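Local structure of cytosolic acyl coenzyme A thioester hydrolase (Mus musculus, 2V1O) at residues I26-S34 against T101-V109; T75-Q85 against Q132-Y140. The protein hydrolyses fatty acyl-CoAs, preferentially palmitoyl-CoA, to free fatty acids and coenzyme A, the present chain being its N-terminal hotdog domain. All coordinates share one frame; numbering follows the deposited sequence.

Interaction 1 of 2, residues I26-S34 against T101-V109. With COA (coenzyme A), chain G.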
loop_
_atom_site.group_PDB
_atom_site.type_symbol
_atom_site.label_atom_id
_atom_site.label_comp_id
_atom_site.label_asym_id
_atom_site.label_seq_id
_atom_site.Cartn_x
_atom_site.Cartn_y
_atom_site.Cartn_z
ATOM N N ILE A 26 14.624 2.996 7.881
ATOM C CA ILE A 26 15.738 3.787 8.402
ATOM C C ILE A 26 15.460 5.279 8.196
ATOM O O ILE A 26 15.589 6.074 9.132
ATOM C CB ILE A 26 17.078 3.384 7.738
ATOM C CG1 ILE A 26 17.515 1.992 8.219
ATOM C CG2 ILE A 26 18.186 4.402 8.081
ATOM C CD1 ILE A 26 18.563 1.342 7.312
ATOM N N GLU A 27 15.053 5.649 6.981
ATOM C CA GLU A 27 14.851 7.064 6.636
ATOM C C GLU A 27 13.632 7.641 7.359
ATOM O O GLU A 27 13.659 8.792 7.782
ATOM C CB GLU A 27 14.757 7.259 5.124
ATOM C CG GLU A 27 15.083 8.676 4.655
ATOM C CD GLU A 27 13.893 9.623 4.739
ATOM O OE1 GLU A 27 12.832 9.306 4.163
ATOM O OE2 GLU A 27 14.017 10.696 5.376
ATOM N N GLU A 28 12.599 6.819 7.532
ATOM C CA GLU A 28 11.412 7.209 8.315
ATOM C C GLU A 28 11.791 7.613 9.747
ATOM O O GLU A 28 11.346 8.657 10.241
ATOM C CB GLU A 28 10.355 6.095 8.289
ATOM C CG GLU A 28 9.729 5.896 6.899
ATOM C CD GLU A 28 8.867 4.640 6.773
ATOM O OE1 GLU A 28 9.129 3.621 7.467
ATOM O OE2 GLU A 28 7.934 4.668 5.938
ATOM N N ALA A 29 12.636 6.805 10.394
ATOM C CA ALA A 29 13.134 7.126 11.730
ATOM C C ALA A 29 13.954 8.407 11.712
ATOM O O ALA A 29 13.760 9.270 12.566
ATOM C CB ALA A 29 13.941 5.965 12.319
ATOM N N GLY A 30 14.843 8.542 10.720
ATOM C CA GLY A 30 15.637 9.755 10.565
ATOM C C GLY A 30 14.792 11.000 10.370
ATOM O O GLY A 30 15.073 12.056 10.965
ATOM N N ALA A 31 13.747 10.880 9.558
ATOM C CA ALA A 31 12.915 12.035 9.222
ATOM C C ALA A 31 12.188 12.550 10.458
ATOM O O ALA A 31 12.114 13.754 10.662
ATOM C CB ALA A 31 11.919 11.690 8.117
ATOM N N ILE A 32 11.665 11.636 11.276
ATOM C CA ILE A 32 10.929 12.027 12.488
ATOM C C ILE A 32 11.840 12.746 13.485
ATOM O O ILE A 32 11.515 13.841 13.969
ATOM C CB ILE A 32 10.258 10.819 13.177
ATOM C CG1 ILE A 32 9.050 10.347 12.361
ATOM C CG2 ILE A 32 9.837 11.171 14.619
ATOM C CD1 ILE A 32 8.617 8.907 12.682
ATOM N N ILE A 33 12.988 12.135 13.774
ATOM C CA ILE A 33 13.859 12.649 14.837
ATOM C C ILE A 33 14.443 14.017 14.449
ATOM O O ILE A 33 14.533 14.934 15.279
ATOM C CB ILE A 33 14.942 11.594 15.255
ATOM C CG1 ILE A 33 15.469 11.879 16.673
ATOM C CG2 ILE A 33 16.063 11.480 14.193
ATOM C CD1 ILE A 33 16.233 10.706 17.304
ATOM N N SER A 34 14.785 14.173 13.173
ATOM C CA SER A 34 15.408 15.409 12.703
ATOM C C SER A 34 14.386 16.556 12.607
ATOM O O SER A 34 14.671 17.675 13.029
ATOM C CB SER A 34 16.147 15.172 11.375
ATOM O OG SER A 34 15.253 14.686 10.381
ATOM N N THR A 101 20.884 -5.996 12.234
ATOM C CA THR A 101 20.702 -6.005 10.790
ATOM C C THR A 101 21.619 -4.984 10.139
ATOM O O THR A 101 22.306 -5.290 9.167
ATOM C CB THR A 101 19.237 -5.689 10.407
ATOM O OG1 THR A 101 18.370 -6.572 11.117
ATOM C CG2 THR A 101 19.017 -5.834 8.893
ATOM N N ASN A 102 21.645 -3.777 10.701
ATOM C CA ASN A 102 22.267 -2.647 10.043
ATOM C C ASN A 102 22.487 -1.462 10.991
ATOM O O ASN A 102 21.687 -1.227 11.901
ATOM C CB ASN A 102 21.366 -2.213 8.869
ATOM C CG ASN A 102 21.922 -1.040 8.115
ATOM O OD1 ASN A 102 21.472 0.091 8.288
ATOM N ND2 ASN A 102 22.932 -1.294 7.293
ATOM N N LYS A 103 23.583 -0.739 10.783
ATOM C CA LYS A 103 23.773 0.589 11.363
ATOM C C LYS A 103 23.962 1.563 10.201
ATOM O O LYS A 103 24.735 1.292 9.280
ATOM C CB LYS A 103 24.999 0.653 12.275
ATOM C CG LYS A 103 25.038 -0.321 13.439
ATOM C CD LYS A 103 26.290 -0.024 14.276
ATOM C CE LYS A 103 26.766 -1.221 15.074
ATOM N NZ LYS A 103 27.620 -2.139 14.251
ATOM N N ALA A 104 23.250 2.683 10.235
ATOM C CA ALA A 104 23.344 3.682 9.174
ATOM C C ALA A 104 23.476 5.074 9.779
ATOM O O ALA A 104 23.011 5.318 10.892
ATOM C CB ALA A 104 22.122 3.608 8.247
ATOM N N THR A 105 24.132 5.974 9.052
ATOM C CA THR A 105 24.209 7.367 9.449
ATOM C C THR A 105 23.634 8.220 8.318
ATOM O O THR A 105 23.936 8.003 7.140
ATOM C CB THR A 105 25.648 7.790 9.803
ATOM O OG1 THR A 105 26.094 7.043 10.940
ATOM C CG2 THR A 105 25.730 9.292 10.134
ATOM N N LEU A 106 22.802 9.181 8.699
ATOM C CA LEU A 106 22.111 10.034 7.748
ATOM C C LEU A 106 22.327 11.495 8.099
ATOM O O LEU A 106 22.460 11.841 9.270
ATOM C CB LEU A 106 20.609 9.749 7.792
ATOM C CG LEU A 106 20.093 8.304 7.829
ATOM C CD1 LEU A 106 18.631 8.278 8.273
ATOM C CD2 LEU A 106 20.254 7.651 6.482
ATOM N N TRP A 107 22.305 12.347 7.074
ATOM C CA TRP A 107 22.337 13.789 7.257
ATOM C C TRP A 107 21.073 14.411 6.703
ATOM O O TRP A 107 20.664 14.111 5.571
ATOM C CB TRP A 107 23.564 14.402 6.569
ATOM C CG TRP A 107 24.849 13.978 7.197
ATOM C CD1 TRP A 107 25.553 12.838 6.933
ATOM C CD2 TRP A 107 25.594 14.692 8.197
ATOM N NE1 TRP A 107 26.691 12.796 7.702
ATOM C CE2 TRP A 107 26.739 13.919 8.491
ATOM C CE3 TRP A 107 25.399 15.907 8.875
ATOM C CZ2 TRP A 107 27.697 14.320 9.436
ATOM C CZ3 TRP A 107 26.356 16.309 9.814
ATOM C CH2 TRP A 107 27.487 15.512 10.085
ATOM N N TYR A 108 20.468 15.272 7.519
ATOM C CA TYR A 108 19.265 16.012 7.168
ATOM C C TYR A 108 19.529 17.511 7.209
ATOM O O TYR A 108 20.379 17.975 7.955
ATOM C CB TYR A 108 18.135 15.677 8.143
ATOM C CG TYR A 108 17.585 14.287 7.952
ATOM C CD1 TYR A 108 16.478 14.068 7.123
ATOM C CD2 TYR A 108 18.174 13.187 8.582
ATOM C CE1 TYR A 108 15.971 12.791 6.921
ATOM C CE2 TYR A 108 17.662 11.888 8.382
ATOM C CZ TYR A 108 16.567 11.709 7.552
ATOM O OH TYR A 108 16.044 10.448 7.345
ATOM N N VAL A 109 18.770 18.244 6.410
ATOM C CA VAL A 109 18.816 19.696 6.375
ATOM C C VAL A 109 17.370 20.214 6.506
ATOM O O VAL A 109 16.496 19.781 5.759
ATOM C CB VAL A 109 19.471 20.198 5.058
ATOM C CG1 VAL A 109 19.440 21.718 4.972
ATOM C CG2 VAL A 109 20.919 19.667 4.922
HETATM N N1A COA G . 25.169 16.031 2.844
HETATM C C2A COA G . 25.309 16.642 4.069
HETATM N N3A COA G . 25.082 17.994 4.182
HETATM C C4A COA G . 24.718 18.707 3.083
HETATM C C5A COA G . 24.562 18.111 1.839
HETATM C C6A COA G . 24.791 16.751 1.724
HETATM N N6A COA G . 24.676 16.136 0.548
HETATM N N7A COA G . 24.197 19.071 0.951
HETATM C C8A COA G . 24.122 20.248 1.609
HETATM N N9A COA G . 24.441 20.032 2.922
HETATM C C1B COA G . 24.348 20.971 4.040
HETATM C C2B COA G . 25.494 21.971 4.036
HETATM O O2B COA G . 26.667 21.402 4.573
HETATM C C3B COA G . 24.890 23.101 4.855
HETATM O O3B COA G . 25.046 22.896 6.247
HETATM P P3B COA G . 26.141 23.712 7.107
HETATM O O7A COA G . 27.489 23.241 6.667
HETATM O O8A COA G . 25.980 25.184 6.810
HETATM O O9A COA G . 25.922 23.414 8.568
HETATM C C4B COA G . 23.398 23.010 4.535
HETATM O O4B COA G . 23.179 21.746 3.937
HETATM C C5B COA G . 22.916 24.120 3.607
HETATM O O5B COA G . 23.772 24.253 2.495
HETATM P P1A COA G . 23.335 25.230 1.301
HETATM O O1A COA G . 22.718 26.473 1.879
HETATM O O2A COA G . 24.550 25.492 0.438
HETATM O O3A COA G . 22.209 24.441 0.463
HETATM P P2A COA G . 22.496 23.464 -0.777
HETATM O O4A COA G . 23.776 22.682 -0.607
HETATM O O5A COA G . 22.437 24.205 -2.093
HETATM O O6A COA G . 21.221 22.494 -0.702
HETATM C CBP COA G . 19.856 20.709 0.143
HETATM C CCP COA G . 21.129 21.532 0.337
HETATM C CDP COA G . 19.913 19.491 1.073
HETATM C CEP COA G . 18.685 21.598 0.562
HETATM C CAP COA G . 19.757 20.288 -1.330
HETATM O OAP COA G . 20.885 19.531 -1.725
HETATM C C9P COA G . 18.497 19.516 -1.638
HETATM O O9P COA G . 17.281 20.194 -1.738
HETATM N N8P COA G . 18.617 18.206 -1.807
HETATM C C7P COA G . 17.465 17.329 -1.917
HETATM C C6P COA G . 16.851 17.022 -0.551
HETATM C C5P COA G . 15.683 16.079 -0.732
HETATM O O5P COA G . 14.633 16.501 -1.248
HETATM N N4P COA G . 15.864 14.822 -0.318
HETATM C C3P COA G . 15.078 13.691 -0.806
HETATM C C2P COA G . 15.245 13.420 -2.318
HETATM S S1P COA G . 14.118 12.072 -2.735
#
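Ile26 sets its CG2 methyl against both Leu106 and Ala104, 3.9 Å from Leu106 CD1 and 4.0 Å from Ala104 CB, and this trio is the apolar centre of the contact. The CG1 branch, turned beside the backbone N (chi1 -71°), carries CD1 down the strand to the amide of Asn102, whose ND2 is bonded to Thr56 and Asp57. One turn on, Gly30 brings the helix backbone close to the sheet: its CA lies 4.0 Å from Leu106 CD1, and its carbonyl group sits over one face of the Tyr108 ring. Ser34 OG shares that face, 3.4 Å from Tyr108 CG, and also donates to Gly30 O (2.7 Å). Gly30 O thus accepts from Ser34 N and Ser34 OG, which approach from opposite faces of its plane. At the polar edge Tyr108 OH donates to Glu27 OE2 (2.8 Å), reaching the anti side of the carboxylate. Glu27 OE1 takes a second bond, from Gly20 N of a neighbouring subunit. Helix 19-38 is the central helix wrapped by the hotdog sheet, and these two bonds fix the rotation of the Glu27 carboxylate and tie helix, sheet and subunit interface together.

Interaction 2 of 2, residues T75-Q85 against Q132-Y140; sequences TYTSKHSVEVQ and QEEEGRKRY. With COA (coenzyme A), chain G.
Arg139 meets the carboxylate of Glu83 with its NE and NH2, each nitrogen to its own oxygen: NE donates to Glu83 OE2 at 2.7 Å and NH2 to Glu83 OE1 at 2.8 Å, both through syn lone pairs. Carboxylate and guanidinium are nearly coplanar (14°), and the bend of the arginine at chi3 (-63°) turns its NE edge to the acid. Thr75 OG1 supplies a further bond to Glu83 OE1, from above the carboxylate plane, while Gln85 NE2 lies over one guanidinium face. Arg139 NH2 also donates to a water that in turn donates to Thr75 O and Gln132 O, joining strand and helix backbones.

Beside this ion pair, the Tyr76 ring lies against the helix backbone at Gly136, with Gly136 C and Arg137 N over one face. Its hydroxyl shares a water with Glu133 OE2. Farther along, Tyr76 CE2 packs 3.5 Å from Tyr140 CB, and Ser78 CB makes a CH-pi contact over the Tyr140 ring, 3.7 Å from its centroid. The coenzyme A 3'-phosphate completes this end: Ser78 OG and His80 N donate to O9A, and Tyr140 OH makes a very short bond to O7A. Lys144 and Arg147 also bind the coenzyme.

The strands 67-77 and 82-91 pair as an antiparallel hairpin, with a classic beta bulge where Thr75 and Tyr76 face Glu83. Helix 130-146 packs across this hairpin, and the hairpin turn (Ser78 to Ser81) and Tyr140 of the helix help to form the 3'-phosphate end of the coenzyme A site of this hotdog domain.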
loop_
_atom_site.group_PDB
_atom_site.type_symbol
_atom_site.label_atom_id
_atom_site.label_comp_id
_atom_site.label_asym_id
_atom_site.label_seq_id
_atom_site.Cartn_x
_atom_site.Cartn_y
_atom_site.Cartn_z
ATOM N N THR A 75 23.310 12.607 16.673
ATOM C CA THR A 75 24.664 12.484 17.195
ATOM C C THR A 75 25.505 13.735 16.955
ATOM O O THR A 75 26.552 13.920 17.584
ATOM C CB THR A 75 25.351 11.237 16.619
ATOM O OG1 THR A 75 25.232 11.241 15.188
ATOM C CG2 THR A 75 24.679 9.986 17.176
ATOM N N TYR A 76 25.042 14.592 16.043
ATOM C CA TYR A 76 25.705 15.868 15.777
ATOM C C TYR A 76 24.758 16.868 15.121
ATOM O O TYR A 76 23.832 16.482 14.391
ATOM C CB TYR A 76 26.957 15.674 14.891
ATOM C CG TYR A 76 27.799 16.926 14.756
ATOM C CD1 TYR A 76 28.592 17.372 15.816
ATOM C CD2 TYR A 76 27.776 17.681 13.584
ATOM C CE1 TYR A 76 29.347 18.524 15.707
ATOM C CE2 TYR A 76 28.531 18.840 13.467
ATOM C CZ TYR A 76 29.316 19.250 14.533
ATOM O OH TYR A 76 30.058 20.395 14.433
ATOM N N THR A 77 24.987 18.151 15.395
ATOM C CA THR A 77 24.358 19.221 14.620
ATOM C C THR A 77 25.402 20.261 14.203
ATOM O O THR A 77 26.259 20.657 15.004
ATOM C CB THR A 77 23.182 19.916 15.371
ATOM O OG1 THR A 77 23.664 20.559 16.564
ATOM C CG2 THR A 77 22.057 18.922 15.711
ATOM N N SER A 78 25.337 20.671 12.940
ATOM C CA SER A 78 26.129 21.785 12.432
ATOM C C SER A 78 25.197 22.997 12.367
ATOM O O SER A 78 24.080 22.947 12.903
ATOM C CB SER A 78 26.716 21.452 11.058
ATOM O OG SER A 78 25.694 21.334 10.072
ATOM N N LYS A 79 25.636 24.079 11.719
ATOM C CA LYS A 79 24.804 25.281 11.640
ATOM C C LYS A 79 23.457 25.015 10.953
ATOM O O LYS A 79 22.423 25.500 11.415
ATOM C CB LYS A 79 25.541 26.435 10.951
ATOM C CG LYS A 79 24.766 27.755 11.020
ATOM C CD LYS A 79 25.585 28.962 10.606
ATOM C CE LYS A 79 24.709 30.209 10.590
ATOM N NZ LYS A 79 25.499 31.449 10.314
ATOM N N HIS A 80 23.486 24.233 9.873
ATOM C CA HIS A 80 22.301 23.976 9.050
ATOM C C HIS A 80 22.036 22.500 8.751
ATOM O O HIS A 80 21.291 22.184 7.817
ATOM C CB HIS A 80 22.397 24.731 7.720
ATOM C CG HIS A 80 22.713 26.184 7.865
ATOM N ND1 HIS A 80 21.771 27.120 8.232
ATOM C CD2 HIS A 80 23.870 26.863 7.685
ATOM C CE1 HIS A 80 22.333 28.316 8.269
ATOM N NE2 HIS A 80 23.606 28.187 7.942
ATOM N N SER A 81 22.619 21.594 9.532
ATOM C CA SER A 81 22.415 20.164 9.274
ATOM C C SER A 81 22.418 19.307 10.547
ATOM O O SER A 81 22.925 19.724 11.594
ATOM C CB SER A 81 23.409 19.627 8.222
ATOM O OG SER A 81 24.658 19.258 8.789
ATOM N N VAL A 82 21.842 18.111 10.423
ATOM C CA VAL A 82 21.655 17.175 11.533
ATOM C C VAL A 82 22.208 15.815 11.132
ATOM O O VAL A 82 21.850 15.284 10.077
ATOM C CB VAL A 82 20.142 16.997 11.867
ATOM C CG1 VAL A 82 19.930 16.014 13.058
ATOM C CG2 VAL A 82 19.472 18.346 12.134
ATOM N N GLU A 83 23.072 15.250 11.973
ATOM C CA GLU A 83 23.552 13.892 11.765
ATOM C C GLU A 83 22.740 12.941 12.640
ATOM O O GLU A 83 22.574 13.182 13.842
ATOM C CB GLU A 83 25.043 13.781 12.093
ATOM C CG GLU A 83 25.642 12.425 11.753
ATOM C CD GLU A 83 26.970 12.177 12.453
ATOM O OE1 GLU A 83 27.041 12.385 13.683
ATOM O OE2 GLU A 83 27.940 11.783 11.769
ATOM N N VAL A 84 22.227 11.877 12.027
ATOM C CA VAL A 84 21.407 10.888 12.736
ATOM C C VAL A 84 22.001 9.500 12.537
ATOM O O VAL A 84 22.298 9.097 11.406
ATOM C CB VAL A 84 19.917 10.889 12.242
ATOM C CG1 VAL A 84 19.091 9.857 13.023
ATOM C CG2 VAL A 84 19.276 12.300 12.336
ATOM N N GLN A 85 22.199 8.786 13.643
ATOM C CA GLN A 85 22.615 7.397 13.597
ATOM C C GLN A 85 21.402 6.516 13.826
ATOM O O GLN A 85 20.633 6.729 14.772
ATOM C CB GLN A 85 23.680 7.102 14.649
ATOM C CG GLN A 85 25.006 7.777 14.368
ATOM C CD GLN A 85 26.072 7.436 15.393
ATOM O OE1 GLN A 85 25.860 6.614 16.289
ATOM N NE2 GLN A 85 27.228 8.082 15.270
ATOM N N GLN A 132 31.975 13.635 22.400
ATOM C CA GLN A 132 30.885 13.354 21.468
ATOM C C GLN A 132 30.760 14.453 20.411
ATOM O O GLN A 132 30.555 14.168 19.226
ATOM C CB GLN A 132 29.569 13.175 22.230
ATOM C CG GLN A 132 29.536 11.938 23.119
ATOM C CD GLN A 132 28.304 11.887 24.009
ATOM O OE1 GLN A 132 27.805 12.919 24.462
ATOM N NE2 GLN A 132 27.813 10.677 24.271
ATOM N N GLU A 133 30.902 15.706 20.841
ATOM C CA GLU A 133 30.848 16.833 19.915
ATOM C C GLU A 133 32.044 16.835 18.966
ATOM O O GLU A 133 31.882 17.054 17.760
ATOM C CB GLU A 133 30.747 18.171 20.650
ATOM C CG GLU A 133 30.455 19.325 19.698
ATOM C CD GLU A 133 30.238 20.647 20.394
ATOM O OE1 GLU A 133 30.540 20.754 21.600
ATOM O OE2 GLU A 133 29.767 21.586 19.720
ATOM N N GLU A 134 33.231 16.579 19.516
ATOM C CA GLU A 134 34.465 16.497 18.732
ATOM C C GLU A 134 34.392 15.425 17.648
ATOM O O GLU A 134 34.793 15.666 16.510
ATOM C CB GLU A 134 35.671 16.242 19.640
ATOM C CG GLU A 134 35.946 17.354 20.636
ATOM C CD GLU A 134 37.100 17.040 21.564
ATOM O OE1 GLU A 134 37.387 15.842 21.803
ATOM O OE2 GLU A 134 37.727 18.000 22.058
ATOM N N GLU A 135 33.873 14.251 18.008
ATOM C CA GLU A 135 33.753 13.129 17.077
ATOM C C GLU A 135 32.761 13.429 15.956
ATOM O O GLU A 135 33.027 13.128 14.787
ATOM C CB GLU A 135 33.359 11.850 17.816
ATOM C CG GLU A 135 34.489 11.236 18.652
ATOM C CD GLU A 135 33.995 10.221 19.676
ATOM O OE1 GLU A 135 32.767 9.994 19.769
ATOM O OE2 GLU A 135 34.839 9.645 20.400
ATOM N N GLY A 136 31.624 14.020 16.322
ATOM C CA GLY A 136 30.628 14.463 15.352
ATOM C C GLY A 136 31.150 15.554 14.434
ATOM O O GLY A 136 30.884 15.540 13.231
ATOM N N ARG A 137 31.909 16.492 15.007
ATOM C CA ARG A 137 32.461 17.598 14.240
ATOM C C ARG A 137 33.428 17.073 13.173
ATOM O O ARG A 137 33.435 17.557 12.043
ATOM C CB ARG A 137 33.138 18.599 15.177
ATOM C CG ARG A 137 33.709 19.834 14.501
ATOM C CD ARG A 137 35.061 20.156 15.110
ATOM N NE ARG A 137 35.861 18.932 15.222
ATOM C CZ ARG A 137 36.421 18.476 16.342
ATOM N NH1 ARG A 137 36.330 19.159 17.482
ATOM N NH2 ARG A 137 37.101 17.340 16.305
ATOM N N LYS A 138 34.212 16.062 13.536
ATOM C CA LYS A 138 35.136 15.401 12.605
ATOM C C LYS A 138 34.410 14.725 11.432
ATOM O O LYS A 138 34.867 14.793 10.287
ATOM C CB LYS A 138 35.993 14.379 13.357
ATOM C CG LYS A 138 37.199 13.884 12.588
ATOM C CD LYS A 138 37.983 12.861 13.397
ATOM C CE LYS A 138 38.938 12.070 12.509
ATOM N NZ LYS A 138 40.107 12.877 12.058
ATOM N N ARG A 139 33.289 14.067 11.723
ATOM C CA ARG A 139 32.487 13.424 10.677
ATOM C C ARG A 139 31.841 14.471 9.766
ATOM O O ARG A 139 31.812 14.297 8.548
ATOM C CB ARG A 139 31.429 12.496 11.279
ATOM C CG ARG A 139 32.007 11.336 12.087
ATOM C CD ARG A 139 30.938 10.317 12.491
ATOM N NE ARG A 139 29.925 10.888 13.386
ATOM C CZ ARG A 139 29.999 10.911 14.716
ATOM N NH1 ARG A 139 31.049 10.392 15.352
ATOM N NH2 ARG A 139 29.009 11.453 15.417
ATOM N N TYR A 140 31.339 15.548 10.369
ATOM C CA TYR A 140 30.791 16.698 9.644
ATOM C C TYR A 140 31.810 17.277 8.666
ATOM O O TYR A 140 31.522 17.449 7.483
ATOM C CB TYR A 140 30.356 17.778 10.639
ATOM C CG TYR A 140 30.095 19.132 10.017
ATOM C CD1 TYR A 140 29.062 19.308 9.102
ATOM C CD2 TYR A 140 30.877 20.245 10.356
ATOM C CE1 TYR A 140 28.811 20.552 8.530
ATOM C CE2 TYR A 140 30.630 21.496 9.789
ATOM C CZ TYR A 140 29.593 21.637 8.875
ATOM O OH TYR A 140 29.325 22.864 8.314
HETATM N N1A COA G . 25.169 16.031 2.844
HETATM C C2A COA G . 25.309 16.642 4.069
HETATM N N3A COA G . 25.082 17.994 4.182
HETATM C C4A COA G . 24.718 18.707 3.083
HETATM C C5A COA G . 24.562 18.111 1.839
HETATM C C6A COA G . 24.791 16.751 1.724
HETATM N N6A COA G . 24.676 16.136 0.548
HETATM N N7A COA G . 24.197 19.071 0.951
HETATM C C8A COA G . 24.122 20.248 1.609
HETATM N N9A COA G . 24.441 20.032 2.922
HETATM C C1B COA G . 24.348 20.971 4.040
HETATM C C2B COA G . 25.494 21.971 4.036
HETATM O O2B COA G . 26.667 21.402 4.573
HETATM C C3B COA G . 24.890 23.101 4.855
HETATM O O3B COA G . 25.046 22.896 6.247
HETATM P P3B COA G . 26.141 23.712 7.107
HETATM O O7A COA G . 27.489 23.241 6.667
HETATM O O8A COA G . 25.980 25.184 6.810
HETATM O O9A COA G . 25.922 23.414 8.568
HETATM C C4B COA G . 23.398 23.010 4.535
HETATM O O4B COA G . 23.179 21.746 3.937
HETATM C C5B COA G . 22.916 24.120 3.607
HETATM O O5B COA G . 23.772 24.253 2.495
HETATM P P1A COA G . 23.335 25.230 1.301
HETATM O O1A COA G . 22.718 26.473 1.879
HETATM O O2A COA G . 24.550 25.492 0.438
HETATM O O3A COA G . 22.209 24.441 0.463
HETATM P P2A COA G . 22.496 23.464 -0.777
HETATM O O4A COA G . 23.776 22.682 -0.607
HETATM O O5A COA G . 22.437 24.205 -2.093
HETATM O O6A COA G . 21.221 22.494 -0.702
HETATM C CBP COA G . 19.856 20.709 0.143
HETATM C CCP COA G . 21.129 21.532 0.337
HETATM C CDP COA G . 19.913 19.491 1.073
HETATM C CEP COA G . 18.685 21.598 0.562
HETATM C CAP COA G . 19.757 20.288 -1.330
HETATM O OAP COA G . 20.885 19.531 -1.725
HETATM C C9P COA G . 18.497 19.516 -1.638
HETATM O O9P COA G . 17.281 20.194 -1.738
HETATM N N8P COA G . 18.617 18.206 -1.807
HETATM C C7P COA G . 17.465 17.329 -1.917
HETATM C C6P COA G . 16.851 17.022 -0.551
HETATM C C5P COA G . 15.683 16.079 -0.732
HETATM O O5P COA G . 14.633 16.501 -1.248
HETATM N N4P COA G . 15.864 14.822 -0.318
HETATM C C3P COA G . 15.078 13.691 -0.806
HETATM C C2P COA G . 15.245 13.420 -2.318
HETATM S S1P COA G . 14.118 12.072 -2.735
HETATM O O HOH W 1 28.817 12.378 18.132
HETATM O O HOH W 2 30.942 21.170 16.883
HETATM O O HOH W 3 27.270 20.591 17.496
HETATM O O HOH W 4 28.431 24.509 10.609
#

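How the interactions relate
The two contacts have centres 13 Å apart and meet in the antiparallel sheet of the hotdog domain, where strands 82-91 and 98-112 are neighbours. Backbone bonds from Leu106 N to Val84 O and from Val82 N to Tyr108 O probably join them directly. Along the chain their segments alternate: 26-34, 75-85, 101-109, 132-140. Interaction 1 lies at the chain's centre, between helix 19-38 and the sheet, whereas interaction 2 sets helix 130-146 on the hairpin farther out. Both touch the same coenzyme A, Trp107 and Val109 near its adenosine and Ser78, His80 and Tyr140 at its 3'-phosphate, so the sheet connects the domain core with the coenzyme A site.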